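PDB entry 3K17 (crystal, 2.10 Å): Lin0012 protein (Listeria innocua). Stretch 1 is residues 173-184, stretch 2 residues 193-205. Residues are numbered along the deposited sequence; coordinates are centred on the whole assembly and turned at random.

Stretch 1 173-184: IAYTTFDQEWVK
Stretch 2 193-205: EWFMKEPWPMLQI

Two segments of one chain run antiparallel, each passing between strand and helix, and bury 858 Å² between them. Strand 173-176 pairs with 204-205. Tyr175 faces Ile205 as a non-hydrogen-bonded pair (CA to CA 4.8 Å), while Thr176 and Gln204 form the hydrogen-bonded pair: Thr176 N to Gln204 O, 2.8 Å, and Gln204 N to Thr176 O, 3.2 Å. Beyond the strands the backbones stay linked, Asp179 N donating to Pro201 O at 2.9 Å. Trp200 to Leu203 is a type II turn; Met202, a selenomethionine, takes its positive phi (73/-17), and the closing bond, Leu203 N to Trp200 O, 3.3 Å, is weak.

Asp179 caps helix 180-184. Its t rotamer (chi1 -168°) brings OD1 within 3.0 Å of Trp182 N, satisfying an amide that the first helical turn leaves free. The axes of helices 180-184 and 193-197 come no closer than 12.9 Å, at 150° and so roughly antiparallel, and aromatic side chains fill the space between.

Trp182 is the main wedge, covered over 118 Å². With chi1 t (-177°) and chi2 89°, its indole offers a face to Pro201, whose CD sits 3.5 Å from the six-membered ring centroid, 7° off the normal: a CH-pi contact suited to a proline's polarised C-H. The indole also reaches helix 193-197, Trp182 CZ2 meeting Trp194 CH2 at 3.5 Å with the six-membered rings oblique at 31°.

Trp200 adopts m with chi2 11°, so NE1 reaches back to Phe195 O (3.0 Å) and pays for burying its polar edge. The same pose directs the six-membered ring's edge at the face of Phe178 (chi1 p, 56°; planes 73°, centroids 5.1 Å). Val183 CG2 covers a Trp200 face, 4.2 Å from Trp200 CE3.

On the sheet, Tyr175 (t) lies alongside Ile205 (m), Tyr175 CD1 to Ile205 CG1 4.0 Å, and Tyr175 CE1 reaches Leu203 CD1 at 3.8 Å.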

# COMPACT_ATOMS: atom_id res chain seq x y z
N ILE A 173 -4.67 23.40 -41.75
CA ILE A 173 -5.74 24.05 -40.99
C ILE A 173 -5.29 25.17 -40.07
O ILE A 173 -4.12 25.25 -39.66
CB ILE A 173 -6.51 23.05 -40.08
CG1 ILE A 173 -5.55 22.47 -39.04
CG2 ILE A 173 -7.14 21.94 -40.92
CD1 ILE A 173 -6.24 21.72 -37.89
N ALA A 174 -6.25 26.03 -39.74
CA ALA A 174 -6.05 27.10 -38.80
C ALA A 174 -6.91 26.56 -37.65
O ALA A 174 -8.12 26.41 -37.79
CB ALA A 174 -6.62 28.40 -39.32
N TYR A 175 -6.27 26.23 -36.53
CA TYR A 175 -6.99 25.69 -35.39
C TYR A 175 -7.11 26.70 -34.26
O TYR A 175 -6.11 27.27 -33.82
CB TYR A 175 -6.27 24.45 -34.85
CG TYR A 175 -6.89 23.91 -33.58
CD1 TYR A 175 -8.10 23.22 -33.62
CD2 TYR A 175 -6.28 24.12 -32.34
CE1 TYR A 175 -8.70 22.76 -32.45
CE2 TYR A 175 -6.88 23.65 -31.16
CZ TYR A 175 -8.08 22.97 -31.22
OH TYR A 175 -8.68 22.51 -30.07
N THR A 176 -8.34 26.93 -33.80
CA THR A 176 -8.56 27.86 -32.70
C THR A 176 -9.10 27.09 -31.50
O THR A 176 -10.22 26.58 -31.51
CB THR A 176 -9.55 28.97 -33.10
OG1 THR A 176 -9.03 29.68 -34.22
CG2 THR A 176 -9.75 29.93 -31.93
N THR A 177 -8.27 27.03 -30.47
CA THR A 177 -8.56 26.30 -29.24
C THR A 177 -9.88 26.64 -28.57
O THR A 177 -10.21 27.81 -28.36
CB THR A 177 -7.42 26.50 -28.23
OG1 THR A 177 -6.16 26.30 -28.89
CG2 THR A 177 -7.55 25.52 -27.06
N PHE A 178 -10.63 25.60 -28.22
CA PHE A 178 -11.92 25.75 -27.55
C PHE A 178 -11.68 26.27 -26.14
O PHE A 178 -10.54 26.31 -25.66
CB PHE A 178 -12.64 24.40 -27.51
CG PHE A 178 -11.84 23.30 -26.86
CD1 PHE A 178 -11.76 23.20 -25.47
CD2 PHE A 178 -11.18 22.36 -27.64
CE1 PHE A 178 -11.02 22.17 -24.87
CE2 PHE A 178 -10.44 21.33 -27.04
CZ PHE A 178 -10.36 21.24 -25.66
N ASP A 179 -12.75 26.66 -25.46
CA ASP A 179 -12.65 27.17 -24.10
C ASP A 179 -12.33 26.02 -23.14
O ASP A 179 -13.22 25.30 -22.70
CB ASP A 179 -13.96 27.84 -23.69
CG ASP A 179 -13.83 28.64 -22.41
OD1 ASP A 179 -13.08 28.22 -21.51
OD2 ASP A 179 -14.48 29.70 -22.31
N GLN A 180 -11.05 25.87 -22.84
CA GLN A 180 -10.53 24.82 -21.97
C GLN A 180 -11.21 24.70 -20.62
O GLN A 180 -11.64 23.62 -20.21
CB GLN A 180 -9.03 25.03 -21.77
CG GLN A 180 -8.20 24.95 -23.05
CD GLN A 180 -7.50 23.61 -23.21
OE1 GLN A 180 -8.12 22.57 -23.06
NE2 GLN A 180 -6.22 23.65 -23.53
N GLU A 181 -11.29 25.82 -19.91
CA GLU A 181 -11.90 25.87 -18.59
C GLU A 181 -13.38 25.50 -18.68
O GLU A 181 -13.92 24.81 -17.80
CB GLU A 181 -11.73 27.26 -18.00
CG GLU A 181 -11.63 27.29 -16.49
CD GLU A 181 -11.51 28.70 -15.95
OE1 GLU A 181 -12.44 29.51 -16.18
OE2 GLU A 181 -10.50 29.00 -15.28
N TRP A 182 -14.03 25.96 -19.74
CA TRP A 182 -15.44 25.68 -19.97
C TRP A 182 -15.65 24.17 -20.04
O TRP A 182 -16.59 23.64 -19.46
CB TRP A 182 -15.88 26.34 -21.27
CG TRP A 182 -17.33 26.20 -21.59
CD1 TRP A 182 -18.35 27.04 -21.21
CD2 TRP A 182 -17.94 25.18 -22.39
NE1 TRP A 182 -19.54 26.60 -21.73
CE2 TRP A 182 -19.32 25.46 -22.46
CE3 TRP A 182 -17.45 24.04 -23.05
CZ2 TRP A 182 -20.22 24.66 -23.17
CZ3 TRP A 182 -18.34 23.25 -23.76
CH2 TRP A 182 -19.71 23.56 -23.81
N VAL A 183 -14.77 23.48 -20.76
CA VAL A 183 -14.86 22.04 -20.91
C VAL A 183 -14.56 21.27 -19.63
O VAL A 183 -15.36 20.43 -19.20
CB VAL A 183 -13.89 21.53 -22.01
CG1 VAL A 183 -13.83 20.00 -21.98
CG2 VAL A 183 -14.36 22.01 -23.38
N LYS A 184 -13.41 21.55 -19.04
CA LYS A 184 -12.99 20.86 -17.83
C LYS A 184 -14.00 20.95 -16.69
O LYS A 184 -14.26 19.95 -16.02
CB LYS A 184 -11.63 21.38 -17.37
CG LYS A 184 -10.51 21.06 -18.36
CD LYS A 184 -9.21 21.77 -18.00
CE LYS A 184 -8.19 21.67 -19.12
NZ LYS A 184 -6.89 22.29 -18.75
N GLU A 193 -23.24 13.08 -23.95
CA GLU A 193 -24.25 13.39 -24.97
C GLU A 193 -24.48 14.89 -25.05
O GLU A 193 -24.69 15.43 -26.14
CB GLU A 193 -25.57 12.69 -24.66
CG GLU A 193 -26.65 12.95 -25.71
CD GLU A 193 -27.95 12.21 -25.42
OE1 GLU A 193 -28.43 12.30 -24.26
OE2 GLU A 193 -28.50 11.56 -26.34
N TRP A 194 -24.43 15.56 -23.91
CA TRP A 194 -24.62 17.00 -23.85
C TRP A 194 -23.44 17.70 -24.53
O TRP A 194 -23.61 18.71 -25.21
CB TRP A 194 -24.72 17.47 -22.39
CG TRP A 194 -24.94 18.94 -22.24
CD1 TRP A 194 -26.14 19.59 -22.22
CD2 TRP A 194 -23.93 19.95 -22.17
NE1 TRP A 194 -25.94 20.95 -22.13
CE2 TRP A 194 -24.59 21.20 -22.10
CE3 TRP A 194 -22.53 19.92 -22.15
CZ2 TRP A 194 -23.89 22.40 -22.01
CZ3 TRP A 194 -21.83 21.12 -22.07
CH2 TRP A 194 -22.52 22.35 -22.00
N PHE A 195 -22.24 17.16 -24.33
CA PHE A 195 -21.03 17.74 -24.92
C PHE A 195 -21.06 17.66 -26.44
O PHE A 195 -20.59 18.57 -27.12
CB PHE A 195 -19.79 17.00 -24.41
CG PHE A 195 -19.19 17.59 -23.16
CD1 PHE A 195 -18.62 18.86 -23.19
CD2 PHE A 195 -19.16 16.86 -21.97
CE1 PHE A 195 -18.01 19.40 -22.05
CE2 PHE A 195 -18.55 17.39 -20.82
CZ PHE A 195 -17.98 18.66 -20.86
N MSE A 196 -21.62 16.57 -26.97
CA MSE A 196 -21.69 16.35 -28.41
C MSE A 196 -22.67 17.28 -29.11
O MSE A 196 -22.44 17.68 -30.25
CB MSE A 196 -22.09 14.90 -28.71
CG MSE A 196 -21.07 13.85 -28.29
SE MSE A 196 -19.32 14.13 -29.09
CE MSE A 196 -18.48 15.02 -27.59
N LYS A 197 -23.75 17.62 -28.43
CA LYS A 197 -24.77 18.48 -29.00
C LYS A 197 -24.54 19.96 -28.73
O LYS A 197 -25.05 20.82 -29.45
CB LYS A 197 -26.15 18.08 -28.48
CG LYS A 197 -26.58 16.70 -28.95
CD LYS A 197 -27.98 16.35 -28.50
CE LYS A 197 -28.40 15.00 -29.06
NZ LYS A 197 -29.78 14.62 -28.67
N GLU A 198 -23.76 20.26 -27.70
CA GLU A 198 -23.50 21.65 -27.36
C GLU A 198 -22.32 22.24 -28.13
O GLU A 198 -21.24 21.66 -28.19
CB GLU A 198 -23.23 21.77 -25.85
CG GLU A 198 -23.25 23.19 -25.31
CD GLU A 198 -24.66 23.76 -25.21
OE1 GLU A 198 -25.62 23.03 -25.51
OE2 GLU A 198 -24.79 24.95 -24.82
N PRO A 199 -22.52 23.41 -28.76
CA PRO A 199 -21.39 23.99 -29.48
C PRO A 199 -20.34 24.43 -28.46
O PRO A 199 -20.68 25.02 -27.43
CB PRO A 199 -22.03 25.17 -30.24
CG PRO A 199 -23.22 25.54 -29.38
CD PRO A 199 -23.76 24.18 -28.98
N TRP A 200 -19.08 24.13 -28.72
CA TRP A 200 -18.01 24.49 -27.80
C TRP A 200 -17.53 25.92 -28.04
O TRP A 200 -17.07 26.24 -29.13
CB TRP A 200 -16.84 23.53 -27.94
CG TRP A 200 -17.12 22.14 -27.44
CD1 TRP A 200 -18.33 21.62 -27.09
CD2 TRP A 200 -16.16 21.09 -27.27
NE1 TRP A 200 -18.19 20.31 -26.70
CE2 TRP A 200 -16.86 19.96 -26.80
CE3 TRP A 200 -14.77 21.00 -27.46
CZ2 TRP A 200 -16.23 18.75 -26.52
CZ3 TRP A 200 -14.14 19.79 -27.18
CH2 TRP A 200 -14.87 18.68 -26.72
N PRO A 201 -17.61 26.79 -27.03
CA PRO A 201 -17.15 28.16 -27.26
C PRO A 201 -15.70 28.28 -27.73
O PRO A 201 -14.82 27.54 -27.29
CB PRO A 201 -17.39 28.85 -25.91
CG PRO A 201 -17.57 27.72 -24.93
CD PRO A 201 -18.26 26.66 -25.71
N MSE A 202 -15.50 29.24 -28.64
CA MSE A 202 -14.19 29.56 -29.21
C MSE A 202 -13.60 28.58 -30.21
O MSE A 202 -12.70 28.93 -30.97
CB MSE A 202 -13.19 29.80 -28.10
CG MSE A 202 -13.51 31.01 -27.27
SE MSE A 202 -12.34 31.14 -25.76
CE MSE A 202 -13.64 31.71 -24.45
N LEU A 203 -14.12 27.36 -30.22
CA LEU A 203 -13.60 26.35 -31.13
C LEU A 203 -13.82 26.67 -32.60
O LEU A 203 -14.93 27.01 -33.01
CB LEU A 203 -14.24 24.99 -30.82
CG LEU A 203 -13.81 23.86 -31.75
CD1 LEU A 203 -12.34 23.54 -31.52
CD2 LEU A 203 -14.68 22.63 -31.51
N GLN A 204 -12.77 26.56 -33.39
CA GLN A 204 -12.88 26.77 -34.82
C GLN A 204 -11.79 26.01 -35.54
O GLN A 204 -10.62 26.08 -35.16
CB GLN A 204 -12.79 28.26 -35.20
CG GLN A 204 -13.26 28.50 -36.63
CD GLN A 204 -13.08 29.94 -37.10
OE1 GLN A 204 -13.52 30.88 -36.44
NE2 GLN A 204 -12.43 30.11 -38.25
N ILE A 205 -12.18 25.27 -36.56
CA ILE A 205 -11.23 24.50 -37.34
C ILE A 205 -11.44 24.88 -38.80
O ILE A 205 -12.41 24.46 -39.43
CB ILE A 205 -11.46 22.99 -37.14
CG1 ILE A 205 -11.47 22.67 -35.63
CG2 ILE A 205 -10.38 22.20 -37.84
CD1 ILE A 205 -11.73 21.21 -35.31